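Local coordinates for protein alkylhalidase CmlS (Streptomyces venezuelae, PDB 3I3L) that acts as a flavin-dependent halogenase in chloramphenicol biosynthesis and holds its flavin cofactor through a covalent bond, at residues 40-45 against 337-342; 48-53 against 142-147; 148-153 against 165-170. All coordinates share one frame; numbering follows the deposited sequence.

All three contacts belong to the FAD-binding domain, where the parallel strands of the central sheet run in the order 144-146, 48-52, 25-29, 179-182, 310-312. Contact 1 pairs helices 33-44 and 327-347 on one side of that sheet, joining residues far apart in the chain, and contacts 2 and 3 both lie in the sequence between them. Contact 2 forms one edge of the sheet, its centre about 14 Å from that of contact 1, with Val49 packing against Leu42. Contact 3, a hairpin centred about 13 Å from contact 2, follows directly after strand 144-146; a probable hydrogen bond from Thr149 N to Glu53 O ties the two. Contacts 2 and 3 grip the adenosine end of FAD.

Contact 1: 40-45 against 337-342; sequences LTLHKL and SAAAAI
Thr41 and Leu42 meet Ala339 where two helices of a Rossmann-type FAD-binding domain, 33-44 and 327-347, pack against each other. The axes of the short segments 40-44 and 337-342 approach to 8.7 Å and cross at -31°, with both helices running in broadly the same direction. Ala339 suits this point because its lone methyl group lets the other helix come near: the CA atoms of Leu42 and Ala339 are 5.1 Å apart. This is the tight part of the contact. The methyl CB of Ala339 meets CG2 of Thr41 at 3.5 Å, closer than carbons usually lie, and also touches the branch point CG of Leu42 at 3.9 Å. Thr41 can offer carbon here because its chi1 of -56° puts CG2 opposite the backbone N, while OG1 turns back to bond Val37 O in its own helix; a threonine thus serves a buried, apolar place without leaving its hydroxyl unpaired. Further along, CD2 of Leu42 reaches CG2 of Ile342 at 4.0 Å, and both side chains also rest on Ile181 of strand 179-182, so that the branched groups fill the space between helices and sheet. The fit is looser at the C-terminal end of helix 33-44. Lys44 lies on the exposed side of the helix and does not meet 337-342, and Leu45, already past the helix, stays buried but meets Ala339 CB only at 4.3 Å through its CD1. That same methyl CD1 lies instead against backbone, 3.9 Å from Ala340 CA and 3.7 Å from Ala339 O.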
loop_
_atom_site.group_PDB
_atom_site.type_symbol
_atom_site.label_atom_id
_atom_site.label_comp_id
_atom_site.label_asym_id
_atom_site.label_seq_id
_atom_site.Cartn_x
_atom_site.Cartn_y
_atom_site.Cartn_z
ATOM N N LEU A 40 5.702 11.974 15.074
ATOM C CA LEU A 40 6.688 12.807 14.369
ATOM C C LEU A 40 6.032 13.826 13.451
ATOM O O LEU A 40 6.456 14.988 13.399
ATOM C CB LEU A 40 7.644 11.947 13.527
ATOM C CG LEU A 40 8.559 11.001 14.296
ATOM C CD1 LEU A 40 9.179 9.984 13.353
ATOM C CD2 LEU A 40 9.654 11.801 15.084
ATOM N N THR A 41 5.002 13.429 12.710
ATOM C CA THR A 41 4.380 14.388 11.787
ATOM C C THR A 41 3.583 15.458 12.543
ATOM O O THR A 41 3.665 16.622 12.207
ATOM C CB THR A 41 3.504 13.667 10.722
ATOM O OG1 THR A 41 4.318 12.724 10.060
ATOM C CG2 THR A 41 2.932 14.640 9.690
ATOM N N LEU A 42 2.799 15.043 13.554
ATOM C CA LEU A 42 2.020 15.958 14.388
ATOM C C LEU A 42 2.937 16.958 15.159
ATOM O O LEU A 42 2.599 18.099 15.304
ATOM C CB LEU A 42 1.198 15.187 15.422
ATOM C CG LEU A 42 -0.180 14.692 15.027
ATOM C CD1 LEU A 42 -0.662 13.566 15.992
ATOM C CD2 LEU A 42 -1.205 15.848 14.873
ATOM N N HIS A 43 4.097 16.498 15.623
ATOM C CA HIS A 43 5.084 17.371 16.273
ATOM C C HIS A 43 5.647 18.423 15.297
ATOM O O HIS A 43 5.650 19.609 15.604
ATOM C CB HIS A 43 6.206 16.537 16.852
ATOM C CG HIS A 43 7.406 17.338 17.223
ATOM N ND1 HIS A 43 7.570 17.894 18.490
ATOM C CD2 HIS A 43 8.521 17.652 16.516
ATOM C CE1 HIS A 43 8.720 18.539 18.525
ATOM N NE2 HIS A 43 9.317 18.409 17.343
ATOM N N LYS A 44 6.058 17.997 14.103
ATOM C CA LYS A 44 6.543 18.910 13.078
ATOM C C LYS A 44 5.425 19.920 12.721
ATOM O O LYS A 44 5.707 21.078 12.331
ATOM C CB LYS A 44 6.937 18.096 11.831
ATOM C CG LYS A 44 7.421 18.895 10.595
ATOM C CD LYS A 44 7.879 17.927 9.509
ATOM C CE LYS A 44 8.321 18.638 8.213
ATOM N NZ LYS A 44 9.622 19.347 8.447
ATOM N N LEU A 45 4.157 19.491 12.814
ATOM C CA LEU A 45 3.057 20.412 12.530
ATOM C C LEU A 45 2.696 21.305 13.747
ATOM O O LEU A 45 1.779 22.112 13.680
ATOM C CB LEU A 45 1.810 19.693 12.018
ATOM C CG LEU A 45 1.953 18.944 10.691
ATOM C CD1 LEU A 45 0.714 18.075 10.450
ATOM C CD2 LEU A 45 2.172 19.938 9.516
ATOM N N SER A 337 -1.271 11.259 6.895
ATOM C CA SER A 337 -2.570 11.897 6.533
ATOM C C SER A 337 -3.402 12.244 7.738
ATOM O O SER A 337 -4.129 13.243 7.752
ATOM C CB SER A 337 -3.399 10.975 5.617
ATOM O OG SER A 337 -2.703 10.768 4.414
ATOM N N ALA A 338 -3.365 11.383 8.740
ATOM C CA ALA A 338 -4.192 11.617 9.932
ATOM C C ALA A 338 -3.623 12.834 10.698
ATOM O O ALA A 338 -4.381 13.613 11.207
ATOM C CB ALA A 338 -4.191 10.391 10.891
ATOM N N ALA A 339 -2.287 12.932 10.766
ATOM C CA ALA A 339 -1.610 14.095 11.317
ATOM C C ALA A 339 -2.052 15.407 10.587
ATOM O O ALA A 339 -2.455 16.379 11.225
ATOM C CB ALA A 339 -0.080 13.895 11.215
ATOM N N ALA A 340 -1.973 15.422 9.266
ATOM C CA ALA A 340 -2.307 16.604 8.512
ATOM C C ALA A 340 -3.769 16.909 8.711
ATOM O O ALA A 340 -4.171 18.082 8.739
ATOM C CB ALA A 340 -1.984 16.379 7.027
ATOM N N ALA A 341 -4.592 15.858 8.799
ATOM C CA ALA A 341 -6.036 16.032 8.971
ATOM C C ALA A 341 -6.350 16.695 10.307
ATOM O O ALA A 341 -7.190 17.596 10.374
ATOM C CB ALA A 341 -6.760 14.635 8.899
ATOM N N ILE A 342 -5.697 16.179 11.381
ATOM C CA ILE A 342 -5.906 16.753 12.716
ATOM C C ILE A 342 -5.450 18.256 12.720
ATOM O O ILE A 342 -6.134 19.137 13.239
ATOM C CB ILE A 342 -5.178 15.922 13.747
ATOM C CG1 ILE A 342 -5.941 14.572 14.022
ATOM C CG2 ILE A 342 -5.110 16.706 15.123
ATOM C CD1 ILE A 342 -5.057 13.597 14.757
#

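Contact 2: 48-53 against 142-147; sequences DVTIYE and GITVHE. With FAD (flavin-adenine dinucleotide), chain B.
Thr50, Ile51 and Tyr52 pair in parallel with Thr144, Val145 and His146, the strands 12° apart, through backbone bonds from Ile51 N to Thr144 O, His146 N to Ile51 O and Glu53 N to His146 O, with a weak one from Thr144 N to Val49 O. Beta-branched residues suit these extended backbones. On the face of Ile51 and Val145, CD1 of Ile51 bridges Ile143 CG2 at 4.0 Å and Val145 CG2 at 4.2 Å, where Leu135 of helix 127-140 packs against Ile51 and Val145. On the face of Tyr52 and His146, which strand 162-168 adjoins, the two rings lie side by side, oblique with planes at 41°, and CE1 of Tyr52 comes to 3.4 Å from His146 CD2, at the imidazole edge. A water at the far end donates hydrogen bonds to Asp48 OD1 and Val49 O and accepts one from Thr144 OG1.

Glu53, just beyond its strand, bends at chi2 (57°) to present its carboxylate to the FAD ribose. OE1 accepts from O3B at 2.9 Å and OE2 from O2B at 2.4 Å, too short to be trusted exactly. The amides of Gly31 and Ser55 hold the same two oxygens. With an alanine here the ribose hydroxyls and both amides would probably lose their acceptor. As in other FAD- and NAD-binding Rossmann folds, one carboxylate oriented by amides takes both hydroxyls and so fixes the adenosine ribose.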
loop_
_atom_site.group_PDB
_atom_site.type_symbol
_atom_site.label_atom_id
_atom_site.label_comp_id
_atom_site.label_asym_id
_atom_site.label_seq_id
_atom_site.Cartn_x
_atom_site.Cartn_y
_atom_site.Cartn_z
ATOM N N ASP A 48 0.859 18.833 20.183
ATOM C CA ASP A 48 1.417 18.345 21.434
ATOM C C ASP A 48 1.113 16.818 21.611
ATOM O O ASP A 48 -0.058 16.410 21.855
ATOM C CB ASP A 48 0.797 19.198 22.548
ATOM C CG ASP A 48 1.167 18.730 23.953
ATOM O OD1 ASP A 48 2.095 17.949 24.102
ATOM O OD2 ASP A 48 0.531 19.187 24.920
ATOM N N VAL A 49 2.141 15.976 21.447
ATOM C CA VAL A 49 1.893 14.542 21.235
ATOM C C VAL A 49 2.260 13.690 22.442
ATOM O O VAL A 49 3.332 13.861 23.028
ATOM C CB VAL A 49 2.626 14.015 19.976
ATOM C CG1 VAL A 49 2.401 12.548 19.843
ATOM C CG2 VAL A 49 2.134 14.754 18.702
ATOM N N THR A 50 1.389 12.741 22.782
ATOM C CA THR A 50 1.765 11.660 23.696
ATOM C C THR A 50 1.549 10.244 23.072
ATOM O O THR A 50 0.495 9.961 22.579
ATOM C CB THR A 50 1.066 11.834 25.064
ATOM O OG1 THR A 50 1.504 13.089 25.654
ATOM C CG2 THR A 50 1.426 10.695 26.000
ATOM N N ILE A 51 2.557 9.371 23.140
ATOM C CA ILE A 51 2.440 8.033 22.603
ATOM C C ILE A 51 2.459 7.004 23.719
ATOM O O ILE A 51 3.452 6.927 24.475
ATOM C CB ILE A 51 3.604 7.703 21.635
ATOM C CG1 ILE A 51 3.655 8.720 20.477
ATOM C CG2 ILE A 51 3.451 6.291 21.164
ATOM C CD1 ILE A 51 4.887 8.590 19.561
ATOM N N TYR A 52 1.398 6.185 23.782
ATOM C CA TYR A 52 1.258 5.085 24.728
ATOM C C TYR A 52 1.455 3.743 24.017
ATOM O O TYR A 52 0.673 3.399 23.140
ATOM C CB TYR A 52 -0.139 5.099 25.336
ATOM C CG TYR A 52 -0.492 6.399 26.036
ATOM C CD1 TYR A 52 -0.133 6.617 27.383
ATOM C CD2 TYR A 52 -1.170 7.399 25.371
ATOM C CE1 TYR A 52 -0.428 7.794 28.045
ATOM C CE2 TYR A 52 -1.473 8.610 26.009
ATOM C CZ TYR A 52 -1.088 8.791 27.359
ATOM O OH TYR A 52 -1.345 9.941 28.002
ATOM N N GLU A 53 2.544 3.030 24.349
ATOM C CA GLU A 53 2.875 1.740 23.784
ATOM C C GLU A 53 2.841 0.683 24.885
ATOM O O GLU A 53 3.498 0.851 25.931
ATOM C CB GLU A 53 4.264 1.822 23.141
ATOM C CG GLU A 53 4.922 0.465 22.808
ATOM C CD GLU A 53 4.074 -0.403 21.879
ATOM O OE1 GLU A 53 3.730 0.080 20.786
ATOM O OE2 GLU A 53 3.734 -1.555 22.241
ATOM N N GLY A 142 11.309 15.444 21.864
ATOM C CA GLY A 142 10.569 15.956 23.041
ATOM C C GLY A 142 9.113 15.491 23.092
ATOM O O GLY A 142 8.355 15.923 23.965
ATOM N N ILE A 143 8.742 14.599 22.161
ATOM C CA ILE A 143 7.474 13.872 22.202
ATOM C C ILE A 143 7.495 12.988 23.390
ATOM O O ILE A 143 8.476 12.270 23.618
ATOM C CB ILE A 143 7.228 12.985 20.903
ATOM C CG1 ILE A 143 6.989 13.886 19.676
ATOM C CG2 ILE A 143 6.088 12.086 21.133
ATOM C CD1 ILE A 143 7.454 13.254 18.260
ATOM N N THR A 144 6.396 13.004 24.143
ATOM C CA THR A 144 6.268 12.165 25.331
ATOM C C THR A 144 5.947 10.727 24.953
ATOM O O THR A 144 4.965 10.478 24.226
ATOM C CB THR A 144 5.095 12.713 26.238
ATOM O OG1 THR A 144 5.310 14.103 26.496
ATOM C CG2 THR A 144 5.003 11.928 27.582
ATOM N N VAL A 145 6.736 9.779 25.448
ATOM C CA VAL A 145 6.522 8.398 25.086
ATOM C C VAL A 145 6.456 7.560 26.360
ATOM O O VAL A 145 7.375 7.605 27.148
ATOM C CB VAL A 145 7.652 7.843 24.110
ATOM C CG1 VAL A 145 7.574 6.316 23.983
ATOM C CG2 VAL A 145 7.602 8.509 22.732
ATOM N N HIS A 146 5.392 6.784 26.541
ATOM C CA HIS A 146 5.292 5.842 27.625
ATOM C C HIS A 146 5.260 4.410 27.089
ATOM O O HIS A 146 4.217 3.928 26.605
ATOM C CB HIS A 146 4.022 6.073 28.457
ATOM C CG HIS A 146 3.842 7.479 28.951
ATOM N ND1 HIS A 146 4.784 8.114 29.734
ATOM C CD2 HIS A 146 2.802 8.347 28.827
ATOM C CE1 HIS A 146 4.340 9.321 30.055
ATOM N NE2 HIS A 146 3.142 9.488 29.520
ATOM N N GLU A 147 6.381 3.703 27.238
ATOM C CA GLU A 147 6.437 2.289 26.951
ATOM C C GLU A 147 5.825 1.545 28.121
ATOM O O GLU A 147 5.617 2.123 29.173
ATOM C CB GLU A 147 7.869 1.823 26.700
ATOM C CG GLU A 147 8.397 2.234 25.334
ATOM C CD GLU A 147 9.799 1.810 25.115
ATOM O OE1 GLU A 147 10.165 0.668 25.490
ATOM O OE2 GLU A 147 10.570 2.613 24.537
HETATM P PA FAD B . 1.915 -2.600 14.496
HETATM O O1A FAD B . 1.194 -3.850 14.943
HETATM O O2A FAD B . 3.209 -2.795 13.786
HETATM O O5B FAD B . 2.153 -1.662 15.812
HETATM C C5B FAD B . 1.111 -1.464 16.747
HETATM C C4B FAD B . 1.657 -1.273 18.180
HETATM O O4B FAD B . 0.530 -0.976 19.037
HETATM C C3B FAD B . 2.308 -2.517 18.736
HETATM O O3B FAD B . 3.637 -2.248 19.062
HETATM C C2B FAD B . 1.502 -2.854 20.000
HETATM O O2B FAD B . 2.342 -3.181 21.062
HETATM C C1B FAD B . 0.743 -1.569 20.296
HETATM N N9A FAD B . -0.546 -1.678 20.953
HETATM C C8A FAD B . -1.565 -2.531 20.649
HETATM N N7A FAD B . -2.602 -2.280 21.478
HETATM C C5A FAD B . -2.233 -1.331 22.370
HETATM C C6A FAD B . -2.900 -0.734 23.423
HETATM N N6A FAD B . -4.143 -1.068 23.719
HETATM N N1A FAD B . -2.253 0.255 24.114
HETATM C C2A FAD B . -0.966 0.627 23.814
HETATM N N3A FAD B . -0.330 0.037 22.765
HETATM C C4A FAD B . -0.949 -0.927 22.049
HETATM N N1 FAD B . 4.201 -5.187 5.985
HETATM C C2 FAD B . 5.187 -4.711 5.137
HETATM O O2 FAD B . 5.232 -3.503 4.943
HETATM N N3 FAD B . 6.066 -5.558 4.516
HETATM C C4 FAD B . 5.996 -6.911 4.722
HETATM O O4 FAD B . 6.842 -7.672 4.150
HETATM C C4X FAD B . 4.986 -7.406 5.548
HETATM N N5 FAD B . 4.899 -8.750 5.789
HETATM C C5X FAD B . 3.968 -9.217 6.688
HETATM C C6 FAD B . 3.862 -10.594 6.933
HETATM C C7 FAD B . 2.878 -11.061 7.771
HETATM C C7M FAD B . 2.750 -12.536 8.071
HETATM C C8 FAD B . 2.046 -10.140 8.399
HETATM C C8M FAD B . 1.042 -10.588 9.384
HETATM C C9 FAD B . 2.109 -8.768 8.133
HETATM C C9A FAD B . 3.099 -8.332 7.266
HETATM N N10 FAD B . 3.190 -6.985 7.064
HETATM C C10 FAD B . 4.087 -6.519 6.179
HETATM C "C1'" FAD B . 2.102 -6.155 7.655
HETATM C "C2'" FAD B . 2.691 -5.093 8.554
HETATM O "O2'" FAD B . 3.552 -5.710 9.425
HETATM C "C3'" FAD B . 1.692 -4.240 9.289
HETATM O "O3'" FAD B . 0.872 -3.573 8.355
HETATM C "C4'" FAD B . 2.419 -3.150 10.146
HETATM O "O4'" FAD B . 3.121 -3.715 11.219
HETATM C "C5'" FAD B . 1.388 -2.204 10.747
HETATM O "O5'" FAD B . 2.021 -1.179 11.456
HETATM P P FAD B . 1.175 -0.540 12.626
HETATM O O1P FAD B . -0.226 -0.250 12.135
HETATM O O2P FAD B . 1.972 0.591 13.269
HETATM O O3P FAD B . 0.888 -1.743 13.669
HETATM O O HOH W 1 4.669 16.014 24.335
#

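Contact 3: 148-153 against 165-170; sequences ETPVTD and TVRRGG. With FAD (flavin-adenine dinucleotide), chain B.
Thr152 and Asp153 both face Thr165, a classic beta bulge in which one extra residue is fitted into the strand. Thr165 O accepts two hydrogen bonds, from Thr152 N at 2.7 Å and from Asp153 N at 3.1 Å. The helix-like turn of Thr152 (psi -19°) brings the two amides to the one carbonyl. Beyond the bulge Thr165 N returns a bond to Asp153 O, its donor lying above the carbonyl plane, and a water links the two side chains by donating to Asp153 OD2 and accepting from Thr165 OG1. Threonine and aspartate suit this end of the hairpin, where their polar atoms can bind water.

On the other side of the bulge, Val151 and Val166 form a non-hydrogen-bonded pair whose CG2 methyls touch at 4.0 Å. This leaves the backbone N and O of Val151 turned outward, and both are used by FAD: Val151 N gives a nearly straight bond to adenine N1A (2.8 Å, 175°), and adenine N6A donates to Val151 O at 3.0 Å. Backbone atoms thus read the Watson-Crick edge of the base. Pro150, which has no N-H to give, offers its carbonyl O to Arg167 N, while its ring atom CG rests against Arg167 CB. The guanidinium of Arg167, on a chain bent at chi2 and chi3, passes Thr152 so that OG1 lies over one of its faces. Thr149 CG2 also meets Val166 CG1, though the pair as modelled is unusually short and doubtful in detail; the hydroxyl of Thr149 bonds Glu147 O.

Strand 162-168 is the middle of a three-stranded antiparallel sheet, bonded on its far side to strand 171-177, while Thr149, Val151 and Val166 pack on Tyr52 of strand 48-52.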
loop_
_atom_site.group_PDB
_atom_site.type_symbol
_atom_site.label_atom_id
_atom_site.label_comp_id
_atom_site.label_asym_id
_atom_site.label_seq_id
_atom_site.Cartn_x
_atom_site.Cartn_y
_atom_site.Cartn_z
ATOM N N GLU A 148 5.510 0.277 27.905
ATOM C CA GLU A 148 4.876 -0.561 28.922
ATOM C C GLU A 148 3.674 0.132 29.573
ATOM O O GLU A 148 3.464 0.024 30.781
ATOM C CB GLU A 148 5.887 -0.999 29.993
ATOM C CG GLU A 148 7.089 -1.761 29.429
ATOM C CD GLU A 148 8.076 -2.236 30.535
ATOM O OE1 GLU A 148 8.663 -1.392 31.231
ATOM O OE2 GLU A 148 8.262 -3.451 30.696
ATOM N N THR A 149 2.850 0.801 28.760
ATOM C CA THR A 149 1.704 1.555 29.260
ATOM C C THR A 149 0.544 1.292 28.280
ATOM O O THR A 149 0.319 2.092 27.371
ATOM C CB THR A 149 2.020 3.098 29.315
ATOM O OG1 THR A 149 3.183 3.347 30.105
ATOM C CG2 THR A 149 0.887 3.888 29.937
ATOM N N PRO A 150 -0.147 0.146 28.423
ATOM C CA PRO A 150 -1.221 -0.161 27.536
ATOM C C PRO A 150 -2.415 0.780 27.731
ATOM O O PRO A 150 -2.716 1.170 28.862
ATOM C CB PRO A 150 -1.631 -1.588 27.964
ATOM C CG PRO A 150 -1.107 -1.772 29.322
ATOM C CD PRO A 150 0.113 -0.956 29.379
ATOM N N VAL A 151 -3.091 1.116 26.642
ATOM C CA VAL A 151 -4.338 1.888 26.715
ATOM C C VAL A 151 -5.499 0.912 26.842
ATOM O O VAL A 151 -5.802 0.122 25.953
ATOM C CB VAL A 151 -4.564 2.752 25.519
ATOM C CG1 VAL A 151 -5.968 3.389 25.563
ATOM C CG2 VAL A 151 -3.472 3.803 25.373
ATOM N N THR A 152 -6.162 0.999 27.973
ATOM C CA THR A 152 -7.056 -0.011 28.461
ATOM C C THR A 152 -8.503 0.345 28.123
ATOM O O THR A 152 -9.383 -0.509 28.116
ATOM C CB THR A 152 -6.818 -0.065 30.017
ATOM O OG1 THR A 152 -5.955 -1.195 30.299
ATOM C CG2 THR A 152 -8.094 -0.103 30.778
ATOM N N ASP A 153 -8.756 1.610 27.835
ATOM C CA ASP A 153 -10.115 2.037 27.484
ATOM C C ASP A 153 -10.034 3.388 26.811
ATOM O O ASP A 153 -9.140 4.151 27.091
ATOM C CB ASP A 153 -11.047 2.142 28.690
ATOM C CG ASP A 153 -12.483 2.569 28.282
ATOM O OD1 ASP A 153 -13.264 1.701 27.835
ATOM O OD2 ASP A 153 -12.807 3.767 28.401
ATOM N N THR A 165 -8.250 5.483 29.306
ATOM C CA THR A 165 -7.753 4.852 30.513
ATOM C C THR A 165 -6.524 4.076 30.171
ATOM O O THR A 165 -6.515 3.334 29.188
ATOM C CB THR A 165 -8.770 3.975 31.211
ATOM O OG1 THR A 165 -9.915 4.761 31.515
ATOM C CG2 THR A 165 -8.195 3.425 32.523
ATOM N N VAL A 166 -5.497 4.241 31.002
ATOM C CA VAL A 166 -4.121 3.732 30.791
ATOM C C VAL A 166 -3.639 2.972 32.053
ATOM O O VAL A 166 -3.922 3.399 33.193
ATOM C CB VAL A 166 -3.247 4.982 30.556
ATOM C CG1 VAL A 166 -1.988 4.937 31.288
ATOM C CG2 VAL A 166 -3.101 5.277 29.065
ATOM N N ARG A 167 -2.925 1.853 31.869
ATOM C CA ARG A 167 -2.356 1.125 33.013
ATOM C C ARG A 167 -0.924 1.525 33.240
ATOM O O ARG A 167 -0.047 1.097 32.499
ATOM C CB ARG A 167 -2.465 -0.393 32.858
ATOM C CG ARG A 167 -3.577 -1.019 33.702
ATOM C CD ARG A 167 -3.273 -2.462 34.215
ATOM N NE ARG A 167 -2.660 -3.343 33.193
ATOM C CZ ARG A 167 -3.331 -4.191 32.381
ATOM N NH1 ARG A 167 -2.660 -4.919 31.490
ATOM N NH2 ARG A 167 -4.669 -4.319 32.445
ATOM N N ARG A 168 -0.713 2.348 34.267
ATOM C CA ARG A 168 0.592 2.922 34.659
ATOM C C ARG A 168 0.955 2.308 36.005
ATOM O O ARG A 168 0.297 2.573 37.017
ATOM C CB ARG A 168 0.466 4.442 34.825
ATOM C CG ARG A 168 1.770 5.194 35.086
ATOM C CD ARG A 168 1.493 6.667 35.429
ATOM N NE ARG A 168 2.424 7.585 34.747
ATOM C CZ ARG A 168 2.265 8.103 33.514
ATOM N NH1 ARG A 168 1.204 7.811 32.759
ATOM N NH2 ARG A 168 3.195 8.927 33.032
ATOM N N GLY A 169 1.996 1.478 36.002
ATOM C CA GLY A 169 2.268 0.594 37.132
ATOM C C GLY A 169 1.224 -0.512 37.121
ATOM O O GLY A 169 1.117 -1.261 36.148
ATOM N N GLY A 170 0.463 -0.619 38.212
ATOM C CA GLY A 170 -0.705 -1.527 38.288
ATOM C C GLY A 170 -1.978 -0.717 38.478
ATOM O O GLY A 170 -3.072 -1.273 38.644
HETATM P PA FAD B . 1.915 -2.600 14.496
HETATM O O1A FAD B . 1.194 -3.850 14.943
HETATM O O2A FAD B . 3.209 -2.795 13.786
HETATM O O5B FAD B . 2.153 -1.662 15.812
HETATM C C5B FAD B . 1.111 -1.464 16.747
HETATM C C4B FAD B . 1.657 -1.273 18.180
HETATM O O4B FAD B . 0.530 -0.976 19.037
HETATM C C3B FAD B . 2.308 -2.517 18.736
HETATM O O3B FAD B . 3.637 -2.248 19.062
HETATM C C2B FAD B . 1.502 -2.854 20.000
HETATM O O2B FAD B . 2.342 -3.181 21.062
HETATM C C1B FAD B . 0.743 -1.569 20.296
HETATM N N9A FAD B . -0.546 -1.678 20.953
HETATM C C8A FAD B . -1.565 -2.531 20.649
HETATM N N7A FAD B . -2.602 -2.280 21.478
HETATM C C5A FAD B . -2.233 -1.331 22.370
HETATM C C6A FAD B . -2.900 -0.734 23.423
HETATM N N6A FAD B . -4.143 -1.068 23.719
HETATM N N1A FAD B . -2.253 0.255 24.114
HETATM C C2A FAD B . -0.966 0.627 23.814
HETATM N N3A FAD B . -0.330 0.037 22.765
HETATM C C4A FAD B . -0.949 -0.927 22.049
HETATM N N1 FAD B . 4.201 -5.187 5.985
HETATM C C2 FAD B . 5.187 -4.711 5.137
HETATM O O2 FAD B . 5.232 -3.503 4.943
HETATM N N3 FAD B . 6.066 -5.558 4.516
HETATM C C4 FAD B . 5.996 -6.911 4.722
HETATM O O4 FAD B . 6.842 -7.672 4.150
HETATM C C4X FAD B . 4.986 -7.406 5.548
HETATM N N5 FAD B . 4.899 -8.750 5.789
HETATM C C5X FAD B . 3.968 -9.217 6.688
HETATM C C6 FAD B . 3.862 -10.594 6.933
HETATM C C7 FAD B . 2.878 -11.061 7.771
HETATM C C7M FAD B . 2.750 -12.536 8.071
HETATM C C8 FAD B . 2.046 -10.140 8.399
HETATM C C8M FAD B . 1.042 -10.588 9.384
HETATM C C9 FAD B . 2.109 -8.768 8.133
HETATM C C9A FAD B . 3.099 -8.332 7.266
HETATM N N10 FAD B . 3.190 -6.985 7.064
HETATM C C10 FAD B . 4.087 -6.519 6.179
HETATM C "C1'" FAD B . 2.102 -6.155 7.655
HETATM C "C2'" FAD B . 2.691 -5.093 8.554
HETATM O "O2'" FAD B . 3.552 -5.710 9.425
HETATM C "C3'" FAD B . 1.692 -4.240 9.289
HETATM O "O3'" FAD B . 0.872 -3.573 8.355
HETATM C "C4'" FAD B . 2.419 -3.150 10.146
HETATM O "O4'" FAD B . 3.121 -3.715 11.219
HETATM C "C5'" FAD B . 1.388 -2.204 10.747
HETATM O "O5'" FAD B . 2.021 -1.179 11.456
HETATM P P FAD B . 1.175 -0.540 12.626
HETATM O O1P FAD B . -0.226 -0.250 12.135
HETATM O O2P FAD B . 1.972 0.591 13.269
HETATM O O3P FAD B . 0.888 -1.743 13.669
HETATM O O HOH W 2 -11.608 5.994 29.478
#